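Local coordinates for proline dehydrogenase (Bradyrhizobium japonicum USDA 110, PDB 3HAZ), which probably oxidises proline to glutamate in two steps, pairing an FAD-dependent proline dehydrogenase with an NAD-dependent aldehyde dehydrogenase in one chain, at residues R65-S70 against K147-P152; L101-F106 against A153-T158; T646-G651 against T979-T984; R626-S631 against Y973-A978. All blocks are in the same frame, centred on the assembly; numbering follows the deposited sequence.

Interaction 1. Residues R65-S70 against K147-P152; sequences REFALS and KRLGAP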
loop_
_atom_site.group_PDB
_atom_site.type_symbol
_atom_site.label_atom_id
_atom_site.label_comp_id
_atom_site.label_asym_id
_atom_site.label_seq_id
_atom_site.Cartn_x
_atom_site.Cartn_y
_atom_site.Cartn_z
ATOM N N ARG A 65 1.558 -26.935 -28.273
ATOM C CA ARG A 65 2.384 -25.739 -28.205
ATOM C C ARG A 65 2.351 -24.994 -29.536
ATOM O O ARG A 65 2.147 -23.785 -29.570
ATOM C CB ARG A 65 3.821 -26.104 -27.813
ATOM C CG ARG A 65 4.789 -24.928 -27.777
ATOM C CD ARG A 65 6.225 -25.389 -27.507
ATOM N NE ARG A 65 6.563 -26.620 -28.226
ATOM C CZ ARG A 65 7.029 -26.665 -29.473
ATOM N NH1 ARG A 65 7.219 -25.545 -30.157
ATOM N NH2 ARG A 65 7.303 -27.835 -30.038
ATOM N N GLU A 66 2.526 -25.726 -30.632
ATOM C CA GLU A 66 2.582 -25.124 -31.965
ATOM C C GLU A 66 1.353 -24.287 -32.309
ATOM O O GLU A 66 1.479 -23.191 -32.851
ATOM C CB GLU A 66 2.801 -26.201 -33.034
ATOM N N PHE A 67 0.162 -24.797 -32.003
ATOM C CA PHE A 67 -1.056 -24.045 -32.286
ATOM C C PHE A 67 -1.651 -23.381 -31.049
ATOM O O PHE A 67 -2.757 -22.836 -31.096
ATOM C CB PHE A 67 -2.081 -24.930 -33.003
ATOM C CG PHE A 67 -1.624 -25.376 -34.355
ATOM C CD1 PHE A 67 -1.851 -24.583 -35.470
ATOM C CD2 PHE A 67 -0.927 -26.563 -34.508
ATOM C CE1 PHE A 67 -1.415 -24.977 -36.714
ATOM C CE2 PHE A 67 -0.485 -26.964 -35.753
ATOM C CZ PHE A 67 -0.729 -26.166 -36.857
ATOM N N ALA A 68 -0.901 -23.406 -29.952
ATOM C CA ALA A 68 -1.368 -22.833 -28.696
ATOM C C ALA A 68 -2.777 -23.330 -28.352
ATOM O O ALA A 68 -3.691 -22.539 -28.092
ATOM C CB ALA A 68 -1.324 -21.306 -28.753
ATOM N N LEU A 69 -2.937 -24.650 -28.343
ATOM C CA LEU A 69 -4.230 -25.275 -28.069
ATOM C C LEU A 69 -4.465 -25.549 -26.585
ATOM O O LEU A 69 -3.570 -26.005 -25.879
ATOM C CB LEU A 69 -4.339 -26.610 -28.813
ATOM C CG LEU A 69 -4.062 -26.670 -30.318
ATOM C CD1 LEU A 69 -4.055 -28.126 -30.788
ATOM C CD2 LEU A 69 -5.076 -25.846 -31.103
ATOM N N SER A 70 -5.684 -25.305 -26.126
ATOM C CA SER A 70 -6.117 -25.816 -24.832
ATOM C C SER A 70 -6.202 -27.345 -24.894
ATOM O O SER A 70 -6.179 -27.931 -25.980
ATOM C CB SER A 70 -7.483 -25.243 -24.476
ATOM O OG SER A 70 -8.484 -25.751 -25.345
ATOM N N LYS A 147 -12.074 -19.153 -35.550
ATOM C CA LYS A 147 -12.073 -17.716 -35.337
ATOM C C LYS A 147 -10.698 -17.239 -34.853
ATOM O O LYS A 147 -10.219 -16.185 -35.267
ATOM C CB LYS A 147 -13.184 -17.328 -34.353
ATOM C CG LYS A 147 -13.266 -15.842 -34.020
ATOM C CD LYS A 147 -14.556 -15.525 -33.262
ATOM C CE LYS A 147 -14.624 -14.069 -32.816
ATOM N NZ LYS A 147 -13.863 -13.812 -31.551
ATOM N N ARG A 148 -10.052 -18.034 -34.006
ATOM C CA ARG A 148 -8.788 -17.628 -33.404
ATOM C C ARG A 148 -7.584 -17.829 -34.325
ATOM O O ARG A 148 -6.745 -16.942 -34.452
ATOM C CB ARG A 148 -8.554 -18.360 -32.084
ATOM C CG ARG A 148 -7.494 -17.695 -31.227
ATOM C CD ARG A 148 -7.353 -18.354 -29.865
ATOM N NE ARG A 148 -6.558 -19.577 -29.925
ATOM C CZ ARG A 148 -7.041 -20.792 -29.693
ATOM N NH1 ARG A 148 -6.242 -21.851 -29.770
ATOM N NH2 ARG A 148 -8.322 -20.942 -29.379
ATOM N N LEU A 149 -7.501 -18.998 -34.955
ATOM C CA LEU A 149 -6.348 -19.358 -35.773
ATOM C C LEU A 149 -6.578 -19.139 -37.270
ATOM O O LEU A 149 -5.629 -18.916 -38.018
ATOM C CB LEU A 149 -5.964 -20.822 -35.531
ATOM C CG LEU A 149 -5.502 -21.259 -34.138
ATOM C CD1 LEU A 149 -5.361 -22.774 -34.079
ATOM C CD2 LEU A 149 -4.192 -20.590 -33.753
ATOM N N GLY A 150 -7.837 -19.202 -37.700
ATOM C CA GLY A 150 -8.168 -19.205 -39.115
ATOM C C GLY A 150 -8.403 -20.637 -39.563
ATOM O O GLY A 150 -7.816 -21.567 -39.007
ATOM N N ALA A 151 -9.266 -20.825 -40.558
ATOM C CA ALA A 151 -9.585 -22.174 -41.030
ATOM C C ALA A 151 -8.365 -22.954 -41.544
ATOM O O ALA A 151 -8.216 -24.140 -41.242
ATOM C CB ALA A 151 -10.689 -22.132 -42.082
ATOM N N PRO A 152 -7.489 -22.299 -42.328
ATOM C CA PRO A 152 -6.328 -23.048 -42.833
ATOM C C PRO A 152 -5.429 -23.638 -41.736
ATOM O O PRO A 152 -4.965 -24.774 -41.868
ATOM C CB PRO A 152 -5.579 -22.005 -43.680
ATOM C CG PRO A 152 -6.664 -21.091 -44.169
ATOM C CD PRO A 152 -7.638 -20.991 -43.000
#
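Two helix ends meet here, each finished by a residue with positive phi: A68 after helix 60-66 and G150 after helix 140-149. At A68 the chain turns back in a Schellman motif, A68 N donating to R65 O and L69 N to the carbonyl of L64. The turn presents its carbonyl oxygens to R148, whose CG lies anti to the backbone N and whose chain bends at chi3 (80°), bringing the guanidinium up beside the loop. R148 NH1 stands 3.1 Å from A68 O, while F67 O lies farther off, at the guanidinium edge and in its plane. The strongest polar partner of R148 is E73, which takes a salt bridge from NH2 and accepts from S70 N with its other oxygen. Next to this polar edge, L149 sends its two methyls to the turn. L149 CD1 sits 4.1 Å from F67 CB and 4.3 Å from L69 CD2, and L149 CD2 rests 3.8 Å from F67 O. F67 and L149 cross at about a right angle, and Y476 of the second subunit packs on both. The arrangement is that of a Schellman helix C-terminus docked on a neighbouring helix end, within the helical region matching the family's DNA-binding domain.

Interaction 2. Residues L101-F106 against A153-T158; sequences LGEGDF and AVRTAT
The loop joining helices 90-100 and 106-115 runs beside helix 151-168, with L101 CA 7.1 Å from R155 CA and G102 CA 7.0 Å from V154 CA, and G102 takes a positive phi (81°) that favours glycine. R155 does most of the bonding. Its chain is extended from CG to NE, and NE and NH2 both point at L101 O, in weak bonds of 3.2 Å from NE and 3.1 Å from NH2. R155 NH2 also makes a salt bridge of 2.8 Å to E103 OE2, using the carboxylate's anti lone pair. E103 bends at chi2 (-49°) to bring its carboxylate within 13° of the guanidinium plane. A water accepts from R155 NH1 and donates weakly to E103 OE2. An alanine in place of R155 would remove the salt bridge and both bonds to L101 O, and would probably loosen the loop on the helix. Deeper in, L101 and T158 meet tip to tip, L101 CD2 lying 3.6 Å from T158 OG1. That hydroxyl is turned back on its own helix, donating to V154 O, which also accepts from T158 N. Around this core, L101 packs on L80 of helix 71-85, I142 of helix 140-149 and F96 of helix 90-100.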
loop_
_atom_site.group_PDB
_atom_site.type_symbol
_atom_site.label_atom_id
_atom_site.label_comp_id
_atom_site.label_asym_id
_atom_site.label_seq_id
_atom_site.Cartn_x
_atom_site.Cartn_y
_atom_site.Cartn_z
ATOM N N LEU A 101 -14.451 -28.799 -43.526
ATOM C CA LEU A 101 -13.870 -28.453 -42.238
ATOM C C LEU A 101 -13.457 -26.982 -42.209
ATOM O O LEU A 101 -12.809 -26.494 -43.131
ATOM C CB LEU A 101 -12.664 -29.346 -41.941
ATOM C CG LEU A 101 -11.960 -29.074 -40.608
ATOM C CD1 LEU A 101 -12.946 -29.177 -39.451
ATOM C CD2 LEU A 101 -10.789 -30.029 -40.413
ATOM N N GLY A 102 -13.854 -26.274 -41.158
ATOM C CA GLY A 102 -13.462 -24.887 -41.004
ATOM C C GLY A 102 -14.307 -23.931 -41.821
ATOM O O GLY A 102 -14.250 -22.720 -41.617
ATOM N N GLU A 103 -15.102 -24.471 -42.739
ATOM C CA GLU A 103 -15.987 -23.638 -43.546
ATOM C C GLU A 103 -17.300 -23.359 -42.833
ATOM O O GLU A 103 -17.931 -22.326 -43.054
ATOM C CB GLU A 103 -16.252 -24.294 -44.904
ATOM C CG GLU A 103 -15.094 -24.148 -45.868
ATOM C CD GLU A 103 -14.600 -22.717 -45.937
ATOM O OE1 GLU A 103 -15.444 -21.808 -46.086
ATOM O OE2 GLU A 103 -13.374 -22.498 -45.829
ATOM N N GLY A 104 -17.700 -24.288 -41.972
ATOM C CA GLY A 104 -18.983 -24.224 -41.299
ATOM C C GLY A 104 -19.303 -25.567 -40.670
ATOM O O GLY A 104 -18.416 -26.406 -40.516
ATOM N N ASP A 105 -20.565 -25.771 -40.301
ATOM C CA ASP A 105 -20.972 -27.014 -39.657
ATOM C C ASP A 105 -20.035 -27.370 -38.515
ATOM O O ASP A 105 -19.729 -28.544 -38.291
ATOM C CB ASP A 105 -21.008 -28.153 -40.676
ATOM C CG ASP A 105 -22.357 -28.285 -41.338
ATOM O OD1 ASP A 105 -23.330 -27.718 -40.797
ATOM O OD2 ASP A 105 -22.450 -28.955 -42.387
ATOM N N PHE A 106 -19.593 -26.344 -37.791
ATOM C CA PHE A 106 -18.591 -26.508 -36.746
ATOM C C PHE A 106 -19.031 -27.470 -35.642
ATOM O O PHE A 106 -18.295 -28.398 -35.288
ATOM C CB PHE A 106 -18.239 -25.145 -36.136
ATOM C CG PHE A 106 -17.818 -24.115 -37.149
ATOM C CD1 PHE A 106 -16.631 -24.255 -37.842
ATOM C CD2 PHE A 106 -18.611 -23.007 -37.403
ATOM C CE1 PHE A 106 -16.236 -23.302 -38.769
ATOM C CE2 PHE A 106 -18.227 -22.056 -38.330
ATOM C CZ PHE A 106 -17.034 -22.206 -39.016
ATOM N N ALA A 153 -5.198 -22.895 -40.659
ATOM C CA ALA A 153 -4.367 -23.420 -39.578
ATOM C C ALA A 153 -5.057 -24.594 -38.873
ATOM O O ALA A 153 -4.399 -25.532 -38.423
ATOM C CB ALA A 153 -4.008 -22.317 -38.577
ATOM N N VAL A 154 -6.382 -24.538 -38.774
ATOM C CA VAL A 154 -7.128 -25.628 -38.151
ATOM C C VAL A 154 -7.003 -26.910 -38.981
ATOM O O VAL A 154 -6.848 -28.001 -38.431
ATOM C CB VAL A 154 -8.611 -25.257 -37.919
ATOM C CG1 VAL A 154 -9.413 -26.487 -37.421
ATOM C CG2 VAL A 154 -8.711 -24.091 -36.937
ATOM N N ARG A 155 -7.053 -26.771 -40.303
ATOM C CA ARG A 155 -6.843 -27.911 -41.193
ATOM C C ARG A 155 -5.448 -28.485 -40.985
ATOM O O ARG A 155 -5.274 -29.698 -40.840
ATOM C CB ARG A 155 -7.059 -27.515 -42.661
ATOM C CG ARG A 155 -8.473 -27.021 -42.941
ATOM C CD ARG A 155 -8.697 -26.640 -44.404
ATOM N NE ARG A 155 -10.033 -26.076 -44.573
ATOM C CZ ARG A 155 -10.284 -24.815 -44.912
ATOM N NH1 ARG A 155 -9.284 -23.977 -45.159
ATOM N NH2 ARG A 155 -11.539 -24.396 -45.016
ATOM N N THR A 156 -4.456 -27.603 -40.948
ATOM C CA THR A 156 -3.078 -28.022 -40.706
ATOM C C THR A 156 -2.936 -28.717 -39.350
ATOM O O THR A 156 -2.307 -29.768 -39.248
ATOM C CB THR A 156 -2.123 -26.827 -40.780
ATOM O OG1 THR A 156 -2.229 -26.228 -42.076
ATOM C CG2 THR A 156 -0.690 -27.274 -40.548
ATOM N N ALA A 157 -3.526 -28.132 -38.312
ATOM C CA ALA A 157 -3.510 -28.752 -36.989
ATOM C C ALA A 157 -4.215 -30.118 -36.988
ATOM O O ALA A 157 -3.773 -31.058 -36.322
ATOM C CB ALA A 157 -4.138 -27.822 -35.953
ATOM N N THR A 158 -5.318 -30.221 -37.726
ATOM C CA THR A 158 -6.056 -31.481 -37.821
ATOM C C THR A 158 -5.238 -32.563 -38.523
ATOM O O THR A 158 -5.262 -33.727 -38.113
ATOM C CB THR A 158 -7.402 -31.307 -38.557
ATOM O OG1 THR A 158 -8.238 -30.391 -37.832
ATOM C CG2 THR A 158 -8.109 -32.643 -38.682
HETATM O O HOH W 1 -10.225 -21.439 -45.798
#

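Interaction 3. Residues T646-G651 against T979-T984; sequences TMRGRG and TEQTVT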
loop_
_atom_site.group_PDB
_atom_site.type_symbol
_atom_site.label_atom_id
_atom_site.label_comp_id
_atom_site.label_asym_id
_atom_site.label_seq_id
_atom_site.Cartn_x
_atom_site.Cartn_y
_atom_site.Cartn_z
ATOM N N THR A 646 -29.740 -0.580 10.197
ATOM C CA THR A 646 -29.544 -1.798 10.976
ATOM C C THR A 646 -30.535 -2.869 10.533
ATOM O O THR A 646 -31.493 -2.579 9.818
ATOM C CB THR A 646 -29.696 -1.541 12.495
ATOM O OG1 THR A 646 -30.938 -0.884 12.747
ATOM C CG2 THR A 646 -28.571 -0.658 13.015
ATOM N N MET A 647 -30.289 -4.102 10.960
ATOM C CA MET A 647 -31.160 -5.231 10.658
ATOM C C MET A 647 -31.529 -5.924 11.953
ATOM O O MET A 647 -30.661 -6.390 12.688
ATOM C CB MET A 647 -30.440 -6.232 9.766
ATOM C CG MET A 647 -29.726 -5.602 8.603
ATOM S SD MET A 647 -30.807 -5.525 7.185
ATOM C CE MET A 647 -30.716 -7.236 6.680
ATOM N N ARG A 648 -32.819 -6.015 12.225
ATOM C CA ARG A 648 -33.268 -6.567 13.486
ATOM C C ARG A 648 -34.084 -7.823 13.232
ATOM O O ARG A 648 -34.645 -7.994 12.150
ATOM C CB ARG A 648 -34.095 -5.521 14.240
ATOM C CG ARG A 648 -33.417 -4.158 14.317
ATOM C CD ARG A 648 -34.272 -3.117 15.042
ATOM N NE ARG A 648 -34.798 -3.621 16.307
ATOM C CZ ARG A 648 -35.034 -2.869 17.380
ATOM N NH1 ARG A 648 -35.517 -3.433 18.480
ATOM N NH2 ARG A 648 -34.782 -1.562 17.361
ATOM N N GLY A 649 -34.143 -8.708 14.221
ATOM C CA GLY A 649 -34.993 -9.881 14.104
ATOM C C GLY A 649 -36.427 -9.440 13.865
ATOM O O GLY A 649 -36.793 -8.317 14.195
ATOM N N ARG A 650 -37.240 -10.315 13.287
ATOM C CA ARG A 650 -38.615 -9.962 12.944
ATOM C C ARG A 650 -39.591 -10.304 14.060
ATOM O O ARG A 650 -40.574 -9.595 14.266
ATOM C CB ARG A 650 -39.046 -10.681 11.661
ATOM C CG ARG A 650 -38.439 -10.114 10.392
ATOM C CD ARG A 650 -38.942 -10.852 9.154
ATOM N NE ARG A 650 -38.615 -10.115 7.936
ATOM C CZ ARG A 650 -39.352 -9.121 7.450
ATOM N NH1 ARG A 650 -40.467 -8.760 8.068
ATOM N NH2 ARG A 650 -38.980 -8.492 6.344
ATOM N N GLY A 651 -39.320 -11.402 14.762
ATOM C CA GLY A 651 -40.229 -11.920 15.771
ATOM C C GLY A 651 -40.093 -13.426 15.905
ATOM O O GLY A 651 -38.980 -13.946 15.980
ATOM N N THR A 979 -35.570 -7.536 9.576
ATOM C CA THR A 979 -36.221 -6.336 9.088
ATOM C C THR A 979 -35.256 -5.164 9.214
ATOM O O THR A 979 -34.446 -5.120 10.142
ATOM C CB THR A 979 -37.542 -6.054 9.866
ATOM O OG1 THR A 979 -38.262 -4.993 9.234
ATOM C CG2 THR A 979 -37.257 -5.676 11.313
ATOM N N GLU A 980 -35.335 -4.223 8.276
ATOM C CA GLU A 980 -34.460 -3.051 8.290
ATOM C C GLU A 980 -34.962 -1.942 9.215
ATOM O O GLU A 980 -36.165 -1.755 9.383
ATOM C CB GLU A 980 -34.338 -2.460 6.890
ATOM C CG GLU A 980 -33.478 -3.245 5.906
ATOM C CD GLU A 980 -33.826 -2.889 4.480
ATOM O OE1 GLU A 980 -33.099 -2.077 3.866
ATOM O OE2 GLU A 980 -34.856 -3.393 3.986
ATOM N N GLN A 981 -34.028 -1.181 9.772
ATOM C CA GLN A 981 -34.365 0.010 10.543
ATOM C C GLN A 981 -33.341 1.106 10.292
ATOM O O GLN A 981 -32.140 0.900 10.470
ATOM C CB GLN A 981 -34.440 -0.298 12.039
ATOM C CG GLN A 981 -34.848 0.901 12.888
ATOM C CD GLN A 981 -35.187 0.513 14.311
ATOM O OE1 GLN A 981 -34.299 0.226 15.112
ATOM N NE2 GLN A 981 -36.481 0.504 14.634
ATOM N N THR A 982 -33.825 2.267 9.870
ATOM C CA THR A 982 -32.974 3.430 9.670
ATOM C C THR A 982 -33.126 4.390 10.844
ATOM O O THR A 982 -34.242 4.767 11.209
ATOM C CB THR A 982 -33.354 4.169 8.380
ATOM O OG1 THR A 982 -33.283 3.262 7.273
ATOM C CG2 THR A 982 -32.431 5.367 8.144
ATOM N N VAL A 983 -32.003 4.772 11.442
ATOM C CA VAL A 983 -31.996 5.787 12.488
ATOM C C VAL A 983 -31.284 7.035 11.982
ATOM O O VAL A 983 -30.120 6.988 11.570
ATOM C CB VAL A 983 -31.309 5.290 13.765
ATOM C CG1 VAL A 983 -31.138 6.440 14.754
ATOM C CG2 VAL A 983 -32.103 4.145 14.388
ATOM N N THR A 984 -32.001 8.147 12.004
ATOM C CA THR A 984 -31.481 9.419 11.534
ATOM C C THR A 984 -31.456 10.432 12.670
ATOM O O THR A 984 -32.499 10.798 13.204
ATOM C CB THR A 984 -32.362 9.972 10.404
ATOM O OG1 THR A 984 -32.330 9.070 9.297
ATOM C CG2 THR A 984 -31.882 11.349 9.962
HETATM O O HOH W 2 -30.382 1.849 12.683
#
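Between 646-649 and 979-981, four backbone hydrogen bonds join strands 641-656 and 978-986 in antiparallel register, and the pairing continues with V983 and A644. T646 with Q981 and R648 with T979 are hydrogen-bonded pairs; the bonds between R648 and T979 are close to straight, at 170° from R648 N and 166° from T979 N, each 2.8 Å from donor to acceptor O. M647 and E980 form the non-hydrogen-bonded pair between them, flanked by two CA-H...O contacts.

Between the segments, the side-chain hydrogen bond lies on the face of T646, R648, T979 and Q981. R648 bends at chi3 so that R648 NH2 reaches Q981 OE1 at 2.9 Å, on a lone pair in the amide plane, with guanidinium and amide turned perpendicular. R648 NH2 and NH1 also donate to I932 O and D933 O of the third subunit, Q981 NE2 donates to V937 O there, and on the M647 face E980 OE2 accepts from its K967 N. An alanine in place of R648 would remove all these guanidinium bonds and would probably weaken the hold on that subunit. A water bridges T646 OG1 and Q981 O.

Van der Waals contacts are fewer: M647 SD touches E980 CG at 3.7 Å, and the methine carbon T979 CB lies 4.3 Å above the centre of one face of the R650 guanidinium. Beyond Q981, T982-T984 pair in parallel with a strand of the third subunit. The chemistry implies a seam fixed by its backbone, with polar side chains directed largely into the interface.

Interaction 4. Residues R626-S631 against Y973-A978; sequences RKLFGS and YLARFA. With SO4 (sulfate ion), chain G.
Within the aldehyde dehydrogenase fold, the C-terminal end of helix 604-629 packs against the helical turn that leads into strand 978-986, and the side-chain torsions set which atoms meet. L628 places CG anti to the backbone N (chi1 -169°), which carries its CD2 to A975, 3.7 Å from A975 N and 3.9 Å from A975 CB. F629 differs: its CG is anti to the carbonyl carbon (chi1 -50°), and the ring reaches along the turn from L974 to A978. F629 CE1 meets L974 CB at 4.0 Å, and F629 CE2, across the ring, meets A978 CB at 3.8 Å. The carbonyl O of L974 lies at the ring edge, in its plane. L628 CG sits over one face of the same ring, offset toward the rim. L974, with CG anti to its own carbonyl carbon, crosses the ring obliquely. The side-chain contacts between the two segments are apolar, and M647 of strand 641-656 adds to them by touching L628, F629 and A975, while A672 of helix 664-675 lies against L974. R626, one turn back, takes no part in this packing; its guanidinium forms a salt bridge with E579. A sulfate, probably from the crystallisation liquor, lies at the guanidinium edge, where R626 NE makes a weak bond of 2.9 Å to its O3.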
loop_
_atom_site.group_PDB
_atom_site.type_symbol
_atom_site.label_atom_id
_atom_site.label_comp_id
_atom_site.label_asym_id
_atom_site.label_seq_id
_atom_site.Cartn_x
_atom_site.Cartn_y
_atom_site.Cartn_z
ATOM N N ARG A 626 -22.302 -12.447 11.310
ATOM C CA ARG A 626 -21.465 -11.369 11.839
ATOM C C ARG A 626 -21.318 -10.246 10.827
ATOM O O ARG A 626 -21.322 -9.079 11.186
ATOM C CB ARG A 626 -20.079 -11.870 12.245
ATOM C CG ARG A 626 -20.060 -12.794 13.446
ATOM C CD ARG A 626 -18.623 -13.025 13.909
ATOM N NE ARG A 626 -18.561 -13.893 15.077
ATOM C CZ ARG A 626 -18.317 -15.197 15.023
ATOM N NH1 ARG A 626 -18.283 -15.911 16.139
ATOM N NH2 ARG A 626 -18.105 -15.780 13.854
ATOM N N LYS A 627 -21.181 -10.600 9.560
ATOM C CA LYS A 627 -21.043 -9.594 8.522
ATOM C C LYS A 627 -22.301 -8.749 8.442
ATOM O O LYS A 627 -22.231 -7.532 8.320
ATOM C CB LYS A 627 -20.798 -10.247 7.160
ATOM C CG LYS A 627 -19.374 -10.742 6.917
ATOM C CD LYS A 627 -19.259 -11.358 5.520
ATOM C CE LYS A 627 -17.892 -11.991 5.280
ATOM N NZ LYS A 627 -17.809 -12.674 3.949
ATOM N N LEU A 628 -23.454 -9.402 8.492
ATOM C CA LEU A 628 -24.721 -8.710 8.296
ATOM C C LEU A 628 -25.231 -8.004 9.554
ATOM O O LEU A 628 -25.708 -6.875 9.483
ATOM C CB LEU A 628 -25.786 -9.680 7.778
ATOM C CG LEU A 628 -27.086 -9.039 7.289
ATOM C CD1 LEU A 628 -26.787 -7.836 6.412
ATOM C CD2 LEU A 628 -27.943 -10.051 6.532
ATOM N N PHE A 629 -25.148 -8.674 10.698
ATOM C CA PHE A 629 -25.780 -8.164 11.912
ATOM C C PHE A 629 -24.767 -7.639 12.930
ATOM O O PHE A 629 -25.145 -7.190 14.008
ATOM C CB PHE A 629 -26.660 -9.244 12.550
ATOM C CG PHE A 629 -27.606 -9.905 11.581
ATOM C CD1 PHE A 629 -27.491 -11.256 11.290
ATOM C CD2 PHE A 629 -28.600 -9.173 10.951
ATOM C CE1 PHE A 629 -28.353 -11.866 10.388
ATOM C CE2 PHE A 629 -29.470 -9.772 10.057
ATOM C CZ PHE A 629 -29.343 -11.122 9.769
ATOM N N GLY A 630 -23.487 -7.695 12.578
ATOM C CA GLY A 630 -22.420 -7.349 13.501
ATOM C C GLY A 630 -22.355 -5.876 13.841
ATOM O O GLY A 630 -22.083 -5.502 14.979
ATOM N N SER A 631 -22.601 -5.034 12.846
ATOM C CA SER A 631 -22.654 -3.598 13.074
ATOM C C SER A 631 -23.549 -2.928 12.043
ATOM O O SER A 631 -23.832 -3.492 10.985
ATOM C CB SER A 631 -21.252 -2.991 13.016
ATOM O OG SER A 631 -20.671 -3.194 11.739
ATOM N N TYR A 973 -29.520 -15.120 2.065
ATOM C CA TYR A 973 -30.479 -15.866 2.882
ATOM C C TYR A 973 -30.883 -15.167 4.182
ATOM O O TYR A 973 -32.074 -15.005 4.465
ATOM C CB TYR A 973 -29.900 -17.241 3.205
ATOM C CG TYR A 973 -30.899 -18.283 3.660
ATOM C CD1 TYR A 973 -31.907 -18.731 2.810
ATOM C CD2 TYR A 973 -30.803 -18.854 4.926
ATOM C CE1 TYR A 973 -32.807 -19.707 3.218
ATOM C CE2 TYR A 973 -31.694 -19.828 5.341
ATOM C CZ TYR A 973 -32.693 -20.249 4.485
ATOM O OH TYR A 973 -33.571 -21.216 4.902
ATOM N N LEU A 974 -29.892 -14.771 4.976
ATOM C CA LEU A 974 -30.147 -14.265 6.321
ATOM C C LEU A 974 -30.994 -12.994 6.344
ATOM O O LEU A 974 -31.852 -12.831 7.212
ATOM C CB LEU A 974 -28.834 -14.045 7.079
ATOM C CG LEU A 974 -28.063 -15.325 7.431
ATOM C CD1 LEU A 974 -26.880 -15.034 8.343
ATOM C CD2 LEU A 974 -28.982 -16.355 8.067
ATOM N N ALA A 975 -30.745 -12.102 5.392
ATOM C CA ALA A 975 -31.436 -10.819 5.334
ATOM C C ALA A 975 -32.949 -10.993 5.315
ATOM O O ALA A 975 -33.677 -10.183 5.884
ATOM C CB ALA A 975 -30.980 -10.019 4.113
ATOM N N ARG A 976 -33.417 -12.042 4.646
ATOM C CA ARG A 976 -34.852 -12.311 4.562
ATOM C C ARG A 976 -35.491 -12.578 5.929
ATOM O O ARG A 976 -36.695 -12.372 6.104
ATOM C CB ARG A 976 -35.117 -13.486 3.624
ATOM C CG ARG A 976 -36.549 -13.578 3.149
ATOM C CD ARG A 976 -36.842 -12.513 2.106
ATOM N NE ARG A 976 -38.198 -12.658 1.593
ATOM C CZ ARG A 976 -39.233 -11.938 2.013
ATOM N NH1 ARG A 976 -39.065 -11.009 2.942
ATOM N NH2 ARG A 976 -40.434 -12.141 1.496
ATOM N N PHE A 977 -34.691 -13.036 6.894
ATOM C CA PHE A 977 -35.202 -13.344 8.233
ATOM C C PHE A 977 -35.236 -12.115 9.133
ATOM O O PHE A 977 -35.670 -12.190 10.287
ATOM C CB PHE A 977 -34.361 -14.429 8.909
ATOM C CG PHE A 977 -34.455 -15.779 8.251
ATOM C CD1 PHE A 977 -33.668 -16.088 7.148
ATOM C CD2 PHE A 977 -35.312 -16.746 8.746
ATOM C CE1 PHE A 977 -33.740 -17.341 6.545
ATOM C CE2 PHE A 977 -35.393 -18.000 8.151
ATOM C CZ PHE A 977 -34.603 -18.296 7.047
ATOM N N ALA A 978 -34.760 -10.988 8.616
ATOM C CA ALA A 978 -34.665 -9.775 9.423
ATOM C C ALA A 978 -35.451 -8.622 8.818
ATOM O O ALA A 978 -35.942 -8.716 7.695
ATOM C CB ALA A 978 -33.205 -9.377 9.621
HETATM S S SO4 G . -17.331 -11.009 17.525
HETATM O O1 SO4 G . -16.274 -10.334 16.777
HETATM O O2 SO4 G . -17.904 -10.086 18.506
HETATM O O3 SO4 G . -18.371 -11.441 16.596
HETATM O O4 SO4 G . -16.779 -12.169 18.218
#

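The contacts form two pairs in separate regions of the chain. Interactions 1 and 2 lie in the DNA-binding region, their centres about 10 Å apart, and share helix 151-168; F67 of the first reaches A153, T156 and A157 of the second. Interactions 3 and 4 lie in the aldehyde dehydrogenase part, their centres also about 10 Å apart, and meet where R650 and R648 touch A978. Between the pairs, centres are 49 to 61 Å apart. Interaction 2 is the most buried, yet an arginine carries its polar bonds; interactions 1, 3 and 4 are partly buried. Backbone pairing dominates interaction 3, apolar packing interaction 4, and interactions 1 and 3 border other subunits most extensively.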